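Side-chain contacts in OBCA, Oxalate Biosynthetic Component A (Burkholderia glumae, PDB 4NNB), which belongs to a family of TIM-barrel enzymes and holds a magnesium ion and an oxaloacetate ion in its barrel in this model: residues L377-D382 against G428-V433; P432-L437 against S444-L449; V461-G466 against E504-R509. One frame throughout, in Å; residues are numbered along the deposited sequence.

Contact 1 of 3, residues L377-D382 against G428-V433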
ATOM      1  N   LEU A 377      -0.279 -15.153  -2.440  1.00 23.89           N
ATOM      2  CA  LEU A 377       1.083 -15.092  -2.976  1.00 23.77           C
ATOM      3  C   LEU A 377       1.584 -13.643  -2.924  1.00 24.44           C
ATOM      4  O   LEU A 377       1.052 -12.772  -3.619  1.00 25.72           O
ATOM      5  CB  LEU A 377       1.141 -15.631  -4.413  1.00 24.93           C
ATOM      6  CG  LEU A 377       0.631 -17.067  -4.627  1.00 26.89           C
ATOM      7  CD1 LEU A 377       0.755 -17.448  -6.115  1.00 27.89           C
ATOM      8  CD2 LEU A 377       1.377 -18.075  -3.720  1.00 24.07           C
ATOM      9  N   VAL A 378       2.583 -13.380  -2.084  1.00 22.39           N
ATOM     10  CA  VAL A 378       3.174 -12.043  -2.004  1.00 24.69           C
ATOM     11  C   VAL A 378       4.249 -11.946  -3.087  1.00 24.24           C
ATOM     12  O   VAL A 378       5.452 -11.952  -2.817  1.00 25.30           O
ATOM     13  CB  VAL A 378       3.744 -11.745  -0.601  1.00 23.09           C
ATOM     14  CG1 VAL A 378       4.101 -10.251  -0.472  1.00 22.62           C
ATOM     15  CG2 VAL A 378       2.728 -12.139   0.475  1.00 20.75           C
ATOM     16  N   ALA A 379       3.798 -11.885  -4.335  1.00 25.22           N
ATOM     17  CA  ALA A 379       4.719 -11.963  -5.461  1.00 25.31           C
ATOM     18  C   ALA A 379       5.392 -10.624  -5.746  1.00 28.11           C
ATOM     19  O   ALA A 379       4.790  -9.560  -5.566  1.00 25.32           O
ATOM     20  CB  ALA A 379       4.005 -12.478  -6.706  1.00 25.70           C
ATOM     21  N   GLY A 380       6.648 -10.687  -6.183  1.00 26.46           N
ATOM     22  CA  GLY A 380       7.351  -9.505  -6.661  1.00 27.90           C
ATOM     23  C   GLY A 380       8.031  -8.703  -5.576  1.00 31.57           C
ATOM     24  O   GLY A 380       8.619  -7.649  -5.847  1.00 29.98           O
ATOM     25  N   VAL A 381       7.945  -9.186  -4.342  1.00 25.10           N
ATOM     26  CA  VAL A 381       8.613  -8.524  -3.227  1.00 28.26           C
ATOM     27  C   VAL A 381       9.852  -9.344  -2.854  1.00 29.65           C
ATOM     28  O   VAL A 381       9.727 -10.512  -2.466  1.00 26.92           O
ATOM     29  CB  VAL A 381       7.671  -8.397  -2.008  1.00 26.96           C
ATOM     30  CG1 VAL A 381       8.391  -7.752  -0.816  1.00 27.42           C
ATOM     31  CG2 VAL A 381       6.442  -7.584  -2.380  1.00 27.81           C
ATOM     32  N   ASP A 382      11.036  -8.743  -2.978  1.00 25.57           N
ATOM     33  CA  ASP A 382      12.290  -9.470  -2.756  1.00 26.65           C
ATOM     34  C   ASP A 382      12.442  -9.910  -1.293  1.00 28.20           C
ATOM     35  O   ASP A 382      12.241  -9.112  -0.374  1.00 27.06           O
ATOM     36  CB  ASP A 382      13.506  -8.638  -3.188  1.00 25.32           C
ATOM     37  CG  ASP A 382      13.480  -8.261  -4.675  1.00 31.07           C
ATOM     38  OD1 ASP A 382      12.725  -8.861  -5.468  1.00 29.23           O
ATOM     39  OD2 ASP A 382      14.252  -7.366  -5.055  1.00 30.57           O
ATOM     40  N   GLY A 428       6.446 -18.621 -15.035  1.00 37.97           N
ATOM     41  CA  GLY A 428       7.466 -19.649 -14.893  1.00 40.64           C
ATOM     42  C   GLY A 428       8.005 -19.747 -13.473  1.00 40.65           C
ATOM     43  O   GLY A 428       8.302 -20.838 -12.980  1.00 38.40           O
ATOM     44  N   GLN A 429       8.138 -18.601 -12.811  1.00 34.59           N
ATOM     45  CA  GLN A 429       8.602 -18.592 -11.428  1.00 37.14           C
ATOM     46  C   GLN A 429       7.508 -19.048 -10.463  1.00 33.73           C
ATOM     47  O   GLN A 429       7.773 -19.804  -9.526  1.00 33.75           O
ATOM     48  CB  GLN A 429       9.108 -17.201 -11.046  1.00 37.52           C
ATOM     49  CG  GLN A 429      10.429 -16.838 -11.685  1.00 39.46           C
ATOM     50  CD  GLN A 429      11.573 -17.607 -11.077  1.00 39.90           C
ATOM     51  OE1 GLN A 429      11.901 -17.421  -9.904  1.00 37.12           O
ATOM     52  NE2 GLN A 429      12.179 -18.491 -11.863  1.00 36.37           N
ATOM     53  N   LEU A 430       6.278 -18.598 -10.698  1.00 32.20           N
ATOM     54  CA  LEU A 430       5.203 -18.831  -9.744  1.00 32.31           C
ATOM     55  C   LEU A 430       4.524 -20.182  -9.921  1.00 34.84           C
ATOM     56  O   LEU A 430       3.951 -20.710  -8.966  1.00 27.27           O
ATOM     57  CB  LEU A 430       4.165 -17.697  -9.791  1.00 26.32           C
ATOM     58  CG  LEU A 430       4.662 -16.327  -9.321  1.00 27.14           C
ATOM     59  CD1 LEU A 430       3.607 -15.245  -9.611  1.00 28.05           C
ATOM     60  CD2 LEU A 430       4.996 -16.373  -7.833  1.00 27.24           C
ATOM     61  N   ARG A 431       4.587 -20.741 -11.133  1.00 30.34           N
ATOM     62  CA  ARG A 431       3.877 -21.993 -11.422  1.00 32.87           C
ATOM     63  C   ARG A 431       4.197 -23.153 -10.460  1.00 27.63           C
ATOM     64  O   ARG A 431       3.271 -23.766  -9.929  1.00 27.28           O
ATOM     65  CB  ARG A 431       4.062 -22.432 -12.889  1.00 37.15           C
ATOM     66  CG  ARG A 431       3.456 -23.794 -13.215  1.00 38.00           C
ATOM     67  CD  ARG A 431       2.137 -23.657 -13.930  1.00 43.34           C
ATOM     68  NE  ARG A 431       2.335 -23.101 -15.266  1.00 45.86           N
ATOM     69  CZ  ARG A 431       1.375 -22.540 -15.988  1.00 42.88           C
ATOM     70  NH1 ARG A 431       0.149 -22.449 -15.497  1.00 40.09           N
ATOM     71  NH2 ARG A 431       1.645 -22.058 -17.193  1.00 44.84           N
ATOM     72  N   PRO A 432       5.492 -23.448 -10.227  1.00 32.78           N
ATOM     73  CA  PRO A 432       5.782 -24.581  -9.339  1.00 29.89           C
ATOM     74  C   PRO A 432       5.341 -24.301  -7.905  1.00 32.75           C
ATOM     75  O   PRO A 432       5.013 -25.244  -7.189  1.00 30.84           O
ATOM     76  CB  PRO A 432       7.310 -24.688  -9.379  1.00 29.46           C
ATOM     77  CG  PRO A 432       7.758 -23.858 -10.521  1.00 39.68           C
ATOM     78  CD  PRO A 432       6.732 -22.799 -10.700  1.00 33.88           C
ATOM     79  N   VAL A 433       5.341 -23.032  -7.490  1.00 32.78           N
ATOM     80  CA  VAL A 433       4.841 -22.666  -6.159  1.00 30.65           C
ATOM     81  C   VAL A 433       3.355 -22.984  -6.076  1.00 30.69           C
ATOM     82  O   VAL A 433       2.903 -23.658  -5.143  1.00 27.78           O
ATOM     83  CB  VAL A 433       5.109 -21.167  -5.834  1.00 31.94           C
ATOM     84  CG1 VAL A 433       4.410 -20.737  -4.538  1.00 26.16           C
ATOM     85  CG2 VAL A 433       6.603 -20.906  -5.735  1.00 29.19           C
TER
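L430 meets A379, and V433 meets L377, where a helix lies over the end of a barrel strand. The strand is 373-378 of the TIM-barrel sheet, and the helix is 416-440 on its outer side. L430 bridges several parts of the fold. Its CB lies against L465 of helix 458-465. Its CG sits anti to the carbonyl carbon (chi1 -66°), and the branch extends toward the sheet. CD1 ends 4.0 Å from A379 CB. The same methyl also packs on I448 of the neighbouring strand 444-449 and on V461 of helix 458-465. CD2 is the other fork of the tip and lies 4.2 Å from A379 CB. The single methyl of A379 thus faces both methyls of L430.

One helical turn on, V433 meets L377 through CG1. The two side chains run antiparallel, each passing alongside the other. The helix is kinked here: P432 has no N-H to give, and V433 N also lacks its bond back up the helix. V433 also packs on H352 and V355 of helix 352-359.

All four touching residues are buried, and the contact is wholly apolar. L377 still belongs to the sheet, through backbone bonds to S447 and L449. Just beyond it the chain bends in an inverse gamma turn centred on V378, with a weak bond of 3.0 Å from A379 N to L377 O. L377 also packs on I446. With chi2 at 180°, CD1 continues the extended chain, and the other branch, CD2, ends 4.1 Å from V433 CG1.

Contact 2 of 3, residues P432-L437 against S444-L449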
ATOM      1  N   PRO A 432       5.492 -23.448 -10.227  1.00 32.78           N
ATOM      2  CA  PRO A 432       5.782 -24.581  -9.339  1.00 29.89           C
ATOM      3  C   PRO A 432       5.341 -24.301  -7.905  1.00 32.75           C
ATOM      4  O   PRO A 432       5.013 -25.244  -7.189  1.00 30.84           O
ATOM      5  CB  PRO A 432       7.310 -24.688  -9.379  1.00 29.46           C
ATOM      6  CG  PRO A 432       7.758 -23.858 -10.521  1.00 39.68           C
ATOM      7  CD  PRO A 432       6.732 -22.799 -10.700  1.00 33.88           C
ATOM      8  N   VAL A 433       5.341 -23.032  -7.490  1.00 32.78           N
ATOM      9  CA  VAL A 433       4.841 -22.666  -6.159  1.00 30.65           C
ATOM     10  C   VAL A 433       3.355 -22.984  -6.076  1.00 30.69           C
ATOM     11  O   VAL A 433       2.903 -23.658  -5.143  1.00 27.78           O
ATOM     12  CB  VAL A 433       5.109 -21.167  -5.834  1.00 31.94           C
ATOM     13  CG1 VAL A 433       4.410 -20.737  -4.538  1.00 26.16           C
ATOM     14  CG2 VAL A 433       6.603 -20.906  -5.735  1.00 29.19           C
ATOM     15  N   VAL A 434       2.596 -22.530  -7.074  1.00 26.68           N
ATOM     16  CA  VAL A 434       1.168 -22.813  -7.114  1.00 26.08           C
ATOM     17  C   VAL A 434       0.898 -24.328  -7.106  1.00 30.00           C
ATOM     18  O   VAL A 434       0.033 -24.807  -6.376  1.00 28.10           O
ATOM     19  CB  VAL A 434       0.492 -22.151  -8.336  1.00 28.36           C
ATOM     20  CG1 VAL A 434      -0.941 -22.625  -8.487  1.00 30.42           C
ATOM     21  CG2 VAL A 434       0.543 -20.615  -8.206  1.00 28.43           C
ATOM     22  N   GLU A 435       1.642 -25.076  -7.915  1.00 31.39           N
ATOM     23  CA  GLU A 435       1.424 -26.521  -8.017  1.00 31.82           C
ATOM     24  C   GLU A 435       1.788 -27.264  -6.728  1.00 28.59           C
ATOM     25  O   GLU A 435       1.113 -28.231  -6.356  1.00 33.23           O
ATOM     26  CB  GLU A 435       2.190 -27.108  -9.208  1.00 34.41           C
ATOM     27  CG  GLU A 435       1.688 -26.621 -10.561  1.00 37.48           C
ATOM     28  CD  GLU A 435       0.187 -26.826 -10.733  1.00 46.10           C
ATOM     29  OE1 GLU A 435      -0.319 -27.929 -10.406  1.00 44.39           O
ATOM     30  OE2 GLU A 435      -0.487 -25.875 -11.183  1.00 49.90           O
ATOM     31  N   ARG A 436       2.838 -26.819  -6.041  1.00 30.97           N
ATOM     32  CA  ARG A 436       3.177 -27.423  -4.748  1.00 31.17           C
ATOM     33  C   ARG A 436       2.034 -27.221  -3.772  1.00 30.01           C
ATOM     34  O   ARG A 436       1.653 -28.139  -3.054  1.00 28.51           O
ATOM     35  CB  ARG A 436       4.465 -26.837  -4.170  1.00 35.67           C
ATOM     36  CG  ARG A 436       5.746 -27.336  -4.834  1.00 40.76           C
ATOM     37  CD  ARG A 436       6.965 -26.818  -4.083  1.00 40.13           C
ATOM     38  NE  ARG A 436       7.092 -27.434  -2.762  1.00 43.66           N
ATOM     39  CZ  ARG A 436       7.844 -26.942  -1.783  1.00 39.72           C
ATOM     40  NH1 ARG A 436       8.520 -25.816  -1.972  1.00 38.31           N
ATOM     41  NH2 ARG A 436       7.909 -27.565  -0.616  1.00 39.35           N
ATOM     42  N   LEU A 437       1.469 -26.017  -3.765  1.00 29.38           N
ATOM     43  CA  LEU A 437       0.360 -25.725  -2.861  1.00 28.18           C
ATOM     44  C   LEU A 437      -0.879 -26.553  -3.222  1.00 30.54           C
ATOM     45  O   LEU A 437      -1.543 -27.105  -2.332  1.00 28.12           O
ATOM     46  CB  LEU A 437       0.058 -24.210  -2.829  1.00 26.05           C
ATOM     47  CG  LEU A 437       1.164 -23.281  -2.288  1.00 27.50           C
ATOM     48  CD1 LEU A 437       0.791 -21.797  -2.452  1.00 25.03           C
ATOM     49  CD2 LEU A 437       1.473 -23.588  -0.827  1.00 26.37           C
ATOM     50  N   SER A 444      -8.242 -25.837  -1.835  1.00 27.24           N
ATOM     51  CA  SER A 444      -7.524 -24.616  -1.495  1.00 28.00           C
ATOM     52  C   SER A 444      -7.931 -23.473  -2.394  1.00 33.07           C
ATOM     53  O   SER A 444      -8.486 -23.695  -3.477  1.00 29.99           O
ATOM     54  CB  SER A 444      -6.026 -24.832  -1.649  1.00 29.12           C
ATOM     55  OG  SER A 444      -5.682 -25.102  -3.001  1.00 32.96           O
ATOM     56  N   LYS A 445      -7.638 -22.250  -1.950  1.00 29.56           N
ATOM     57  CA  LYS A 445      -7.886 -21.049  -2.744  1.00 28.11           C
ATOM     58  C   LYS A 445      -6.642 -20.185  -2.683  1.00 31.92           C
ATOM     59  O   LYS A 445      -6.179 -19.831  -1.593  1.00 29.49           O
ATOM     60  CB  LYS A 445      -9.097 -20.284  -2.200  1.00 29.26           C
ATOM     61  CG  LYS A 445     -10.416 -21.067  -2.263  1.00 30.67           C
ATOM     62  CD  LYS A 445     -10.797 -21.394  -3.707  1.00 31.73           C
ATOM     63  CE  LYS A 445     -12.067 -22.247  -3.770  1.00 37.18           C
ATOM     64  NZ  LYS A 445     -12.313 -22.731  -5.170  1.00 37.34           N
ATOM     65  N   ILE A 446      -6.089 -19.861  -3.848  1.00 26.12           N
ATOM     66  CA  ILE A 446      -4.841 -19.128  -3.908  1.00 23.34           C
ATOM     67  C   ILE A 446      -5.064 -17.796  -4.626  1.00 32.35           C
ATOM     68  O   ILE A 446      -5.556 -17.756  -5.769  1.00 25.45           O
ATOM     69  CB  ILE A 446      -3.767 -19.954  -4.635  1.00 25.70           C
ATOM     70  CG1 ILE A 446      -3.602 -21.326  -3.951  1.00 25.90           C
ATOM     71  CG2 ILE A 446      -2.429 -19.208  -4.694  1.00 24.09           C
ATOM     72  CD1 ILE A 446      -2.604 -22.244  -4.653  1.00 28.49           C
ATOM     73  N   SER A 447      -4.707 -16.710  -3.946  1.00 25.46           N
ATOM     74  CA  SER A 447      -4.768 -15.379  -4.544  1.00 25.52           C
ATOM     75  C   SER A 447      -3.365 -14.852  -4.782  1.00 27.83           C
ATOM     76  O   SER A 447      -2.380 -15.429  -4.296  1.00 24.20           O
ATOM     77  CB  SER A 447      -5.549 -14.420  -3.645  1.00 27.12           C
ATOM     78  OG  SER A 447      -6.891 -14.835  -3.495  1.00 28.82           O
ATOM     79  N   ILE A 448      -3.274 -13.760  -5.537  1.00 24.25           N
ATOM     80  CA  ILE A 448      -1.998 -13.095  -5.771  1.00 21.61           C
ATOM     81  C   ILE A 448      -2.076 -11.585  -5.526  1.00 22.79           C
ATOM     82  O   ILE A 448      -3.111 -10.959  -5.771  1.00 23.58           O
ATOM     83  CB  ILE A 448      -1.481 -13.376  -7.198  1.00 24.45           C
ATOM     84  CG1 ILE A 448      -0.063 -12.827  -7.390  1.00 24.32           C
ATOM     85  CG2 ILE A 448      -2.455 -12.818  -8.259  1.00 24.24           C
ATOM     86  CD1 ILE A 448       0.658 -13.365  -8.652  1.00 29.10           C
ATOM     87  N   LEU A 449      -0.987 -11.017  -5.015  1.00 22.53           N
ATOM     88  CA  LEU A 449      -0.818  -9.574  -4.991  1.00 26.95           C
ATOM     89  C   LEU A 449       0.463  -9.265  -5.712  1.00 25.88           C
ATOM     90  O   LEU A 449       1.332 -10.139  -5.855  1.00 27.05           O
ATOM     91  CB  LEU A 449      -0.754  -9.033  -3.551  1.00 26.04           C
ATOM     92  CG  LEU A 449       0.476  -9.346  -2.694  1.00 26.23           C
ATOM     93  CD1 LEU A 449       1.614  -8.350  -2.904  1.00 24.43           C
ATOM     94  CD2 LEU A 449       0.075  -9.393  -1.216  1.00 23.37           C
TER
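The hydroxyl OG of S444 is gripped by two groups at the start of strand 444-449. R438 NH1 donates a hydrogen bond to it, and OG donates its own to the backbone O of F441. R438 belongs to the last turns of helix 416-440 and F441 follows it, so the serine ties the end of the helix to the start of the strand. Two residues on, I446 carries the contact itself. Its CG1 is anti to the carbonyl carbon (chi1 -56°) and its chain is extended to CD1. That terminal methyl reaches the helix between V434 and L437.

I446 CD1 lies 3.8 Å from L437 CB. It also comes 4.1 Å from L437 CD1, so it rests alongside the base and one branch of the leucine. On V434 the same methyl approaches CG1 at 4.2 Å. It is 4.1 Å from V434 O as well, a plain van der Waals approach to a backbone carbonyl. V434 and L437 both cross I446 at a slant.

L377 of the adjacent strand packs on V434, while F375 packs on L437. Helix residue R436 holds D356 in a salt bridge, linking it to helix 352-359. The backbone N of I446 bonds to D468 OD2. Strand 373-378, helix 416-440 and strand 444-449, two parallel neighbours joined through a helix on their outer face, form a beta-alpha-beta crossover of a TIM barrel.

Contact 3 of 3, residues V461-G466 against E504-R509; sequences VALGLG and EELLGR
L463 packs against L506 and R509, joining two helices on the outside of the TIM barrel. Helix 458-465 carries L463, and helix 495-507 carries L506. Along the second segment, E504 contributes its carbonyl, which accepts a backbone bond from G508 N at 3.1 Å. E505 places its side chain against V459. Its OE2 makes a salt bridge with R509 NH1 at 2.9 Å, but the hydrogen-bond angle of 124° is poor, so the bond is weak. L506 is the buried member of the contact. Its CB is not aimed squarely at the other helix, yet its tip comes nearer. CD2 approaches L463 CD1 at 4.3 Å. L506 also rests on V459 and on I470 of strand 469-472, which lies beneath. R509 N bonds back to L506 O at 2.9 Å.

R509 then turns toward L463. The aliphatic start of its chain does the touching: CB lies 4.1 Å from L463 CD2, and the two side chains cross. A bend at chi2 (-111°) carries the guanidinium group back to E505 and on to D460, whose OD1 forms a salt bridge with NH2. The arginine thus touches the leucine with its CB and pairs with acids of both helices. The first helix closes in a Schellman motif, in which G466 N donates to L463 O at 3.2 Å.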
ATOM      1  N   VAL A 461      -1.145 -12.779 -15.079  1.00 31.07           N
ATOM      2  CA  VAL A 461      -0.483 -13.781 -14.245  1.00 33.15           C
ATOM      3  C   VAL A 461      -1.487 -14.627 -13.479  1.00 30.76           C
ATOM      4  O   VAL A 461      -1.356 -15.848 -13.412  1.00 30.92           O
ATOM      5  CB  VAL A 461       0.506 -13.136 -13.263  1.00 30.87           C
ATOM      6  CG1 VAL A 461       1.019 -14.165 -12.255  1.00 32.81           C
ATOM      7  CG2 VAL A 461       1.660 -12.526 -14.013  1.00 30.43           C
ATOM      8  N   ALA A 462      -2.507 -13.987 -12.917  1.00 29.90           N
ATOM      9  CA  ALA A 462      -3.493 -14.709 -12.125  1.00 28.20           C
ATOM     10  C   ALA A 462      -4.321 -15.663 -12.988  1.00 38.32           C
ATOM     11  O   ALA A 462      -4.639 -16.794 -12.584  1.00 31.66           O
ATOM     12  CB  ALA A 462      -4.400 -13.737 -11.396  1.00 31.74           C
ATOM     13  N   LEU A 463      -4.695 -15.188 -14.170  1.00 35.62           N
ATOM     14  CA  LEU A 463      -5.510 -15.982 -15.072  1.00 33.66           C
ATOM     15  C   LEU A 463      -4.692 -17.153 -15.618  1.00 33.33           C
ATOM     16  O   LEU A 463      -5.190 -18.274 -15.726  1.00 36.62           O
ATOM     17  CB  LEU A 463      -6.053 -15.093 -16.196  1.00 36.23           C
ATOM     18  CG  LEU A 463      -7.556 -14.782 -16.147  1.00 40.98           C
ATOM     19  CD1 LEU A 463      -8.136 -14.822 -14.749  1.00 42.58           C
ATOM     20  CD2 LEU A 463      -7.877 -13.450 -16.814  1.00 40.93           C
ATOM     21  N   GLY A 464      -3.427 -16.896 -15.927  1.00 34.81           N
ATOM     22  CA  GLY A 464      -2.572 -17.915 -16.506  1.00 39.54           C
ATOM     23  C   GLY A 464      -2.167 -18.985 -15.508  1.00 41.92           C
ATOM     24  O   GLY A 464      -1.777 -20.089 -15.900  1.00 40.04           O
ATOM     25  N   LEU A 465      -2.247 -18.657 -14.220  1.00 35.69           N
ATOM     26  CA  LEU A 465      -1.897 -19.606 -13.164  1.00 34.53           C
ATOM     27  C   LEU A 465      -3.117 -20.360 -12.671  1.00 33.08           C
ATOM     28  O   LEU A 465      -2.995 -21.318 -11.904  1.00 35.94           O
ATOM     29  CB  LEU A 465      -1.230 -18.888 -11.990  1.00 28.89           C
ATOM     30  CG  LEU A 465       0.197 -18.418 -12.228  1.00 34.56           C
ATOM     31  CD1 LEU A 465       0.658 -17.483 -11.100  1.00 30.32           C
ATOM     32  CD2 LEU A 465       1.154 -19.606 -12.395  1.00 32.89           C
ATOM     33  N   GLY A 466      -4.297 -19.922 -13.104  1.00 32.45           N
ATOM     34  CA  GLY A 466      -5.533 -20.525 -12.643  1.00 32.94           C
ATOM     35  C   GLY A 466      -5.867 -20.142 -11.214  1.00 33.82           C
ATOM     36  O   GLY A 466      -6.533 -20.901 -10.490  1.00 29.07           O
ATOM     37  N   GLU A 504     -13.146  -4.435 -13.435  1.00 32.89           N
ATOM     38  CA  GLU A 504     -13.415  -4.091 -14.826  1.00 35.63           C
ATOM     39  C   GLU A 504     -12.554  -4.921 -15.784  1.00 37.19           C
ATOM     40  O   GLU A 504     -13.072  -5.539 -16.719  1.00 34.21           O
ATOM     41  CB  GLU A 504     -13.180  -2.588 -15.016  1.00 35.49           C
ATOM     42  CG  GLU A 504     -13.348  -2.049 -16.426  1.00 45.20           C
ATOM     43  CD  GLU A 504     -13.147  -0.540 -16.471  1.00 51.40           C
ATOM     44  OE1 GLU A 504     -14.160   0.186 -16.578  1.00 59.49           O
ATOM     45  OE2 GLU A 504     -11.982  -0.082 -16.385  1.00 48.93           O
ATOM     46  N   GLU A 505     -11.248  -4.944 -15.545  1.00 34.08           N
ATOM     47  CA  GLU A 505     -10.334  -5.724 -16.375  1.00 36.06           C
ATOM     48  C   GLU A 505     -10.663  -7.224 -16.352  1.00 41.86           C
ATOM     49  O   GLU A 505     -10.560  -7.905 -17.381  1.00 39.56           O
ATOM     50  CB  GLU A 505      -8.875  -5.471 -15.966  1.00 37.59           C
ATOM     51  CG  GLU A 505      -7.866  -6.262 -16.789  1.00 45.42           C
ATOM     52  CD  GLU A 505      -6.430  -5.805 -16.597  1.00 50.65           C
ATOM     53  OE1 GLU A 505      -6.140  -5.089 -15.611  1.00 52.92           O
ATOM     54  OE2 GLU A 505      -5.585  -6.161 -17.448  1.00 58.99           O
ATOM     55  N   LEU A 506     -11.073  -7.733 -15.191  1.00 35.27           N
ATOM     56  CA  LEU A 506     -11.431  -9.150 -15.075  1.00 37.17           C
ATOM     57  C   LEU A 506     -12.669  -9.485 -15.917  1.00 41.61           C
ATOM     58  O   LEU A 506     -12.662 -10.440 -16.698  1.00 41.68           O
ATOM     59  CB  LEU A 506     -11.649  -9.546 -13.609  1.00 33.70           C
ATOM     60  CG  LEU A 506     -10.361  -9.796 -12.810  1.00 38.26           C
ATOM     61  CD1 LEU A 506     -10.644  -9.879 -11.313  1.00 31.95           C
ATOM     62  CD2 LEU A 506      -9.652 -11.070 -13.293  1.00 34.77           C
ATOM     63  N   LEU A 507     -13.721  -8.687 -15.757  1.00 37.95           N
ATOM     64  CA  LEU A 507     -14.958  -8.859 -16.512  1.00 44.56           C
ATOM     65  C   LEU A 507     -14.725  -8.799 -18.029  1.00 43.97           C
ATOM     66  O   LEU A 507     -15.359  -9.522 -18.791  1.00 47.97           O
ATOM     67  CB  LEU A 507     -15.982  -7.815 -16.080  1.00 40.23           C
ATOM     68  CG  LEU A 507     -16.602  -8.068 -14.711  1.00 43.34           C
ATOM     69  CD1 LEU A 507     -17.534  -6.924 -14.317  1.00 39.94           C
ATOM     70  CD2 LEU A 507     -17.340  -9.396 -14.712  1.00 41.92           C
ATOM     71  N   GLY A 508     -13.790  -7.960 -18.452  1.00 41.85           N
ATOM     72  CA  GLY A 508     -13.432  -7.861 -19.857  1.00 48.57           C
ATOM     73  C   GLY A 508     -12.733  -9.079 -20.440  1.00 51.41           C
ATOM     74  O   GLY A 508     -12.515  -9.145 -21.654  1.00 48.01           O
ATOM     75  N   ARG A 509     -12.366 -10.038 -19.592  1.00 47.18           N
ATOM     76  CA  ARG A 509     -11.741 -11.270 -20.075  1.00 46.37           C
ATOM     77  C   ARG A 509     -12.616 -12.471 -19.774  1.00 44.42           C
ATOM     78  O   ARG A 509     -12.140 -13.604 -19.756  1.00 52.40           O
ATOM     79  CB  ARG A 509     -10.366 -11.475 -19.442  1.00 49.06           C
ATOM     80  CG  ARG A 509      -9.531 -10.224 -19.363  1.00 44.16           C
ATOM     81  CD  ARG A 509      -8.335 -10.252 -20.288  1.00 52.35           C
ATOM     82  NE  ARG A 509      -7.367  -9.246 -19.866  1.00 56.90           N
ATOM     83  CZ  ARG A 509      -6.148  -9.524 -19.418  1.00 52.52           C
ATOM     84  NH1 ARG A 509      -5.346  -8.537 -19.042  1.00 50.05           N
ATOM     85  NH2 ARG A 509      -5.732 -10.787 -19.362  1.00 49.20           N
TER

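How the contacts relate
Contact 1 opens at the end of strand 373-378 and closes on helix 416-440, after a loop of 45 residues. Contact 2 begins where it ends, since both hold P432 and V433. It closes a loop of six residues onto strand 444-449. The centres of these two contacts are about 9 Å apart, and their strands are neighbours in the barrel sheet. Contact 3 closes a loop of 37 residues, from helix 458-465 to helix 495-507. Contacts 1 and 2 adjoin, contact 3 follows in series, and none lies within another. I448 packs on V461 and A462, joining contacts 2 and 3. A weak hydrogen bond from R431 NH1 to G464 O links contacts 1 and 3.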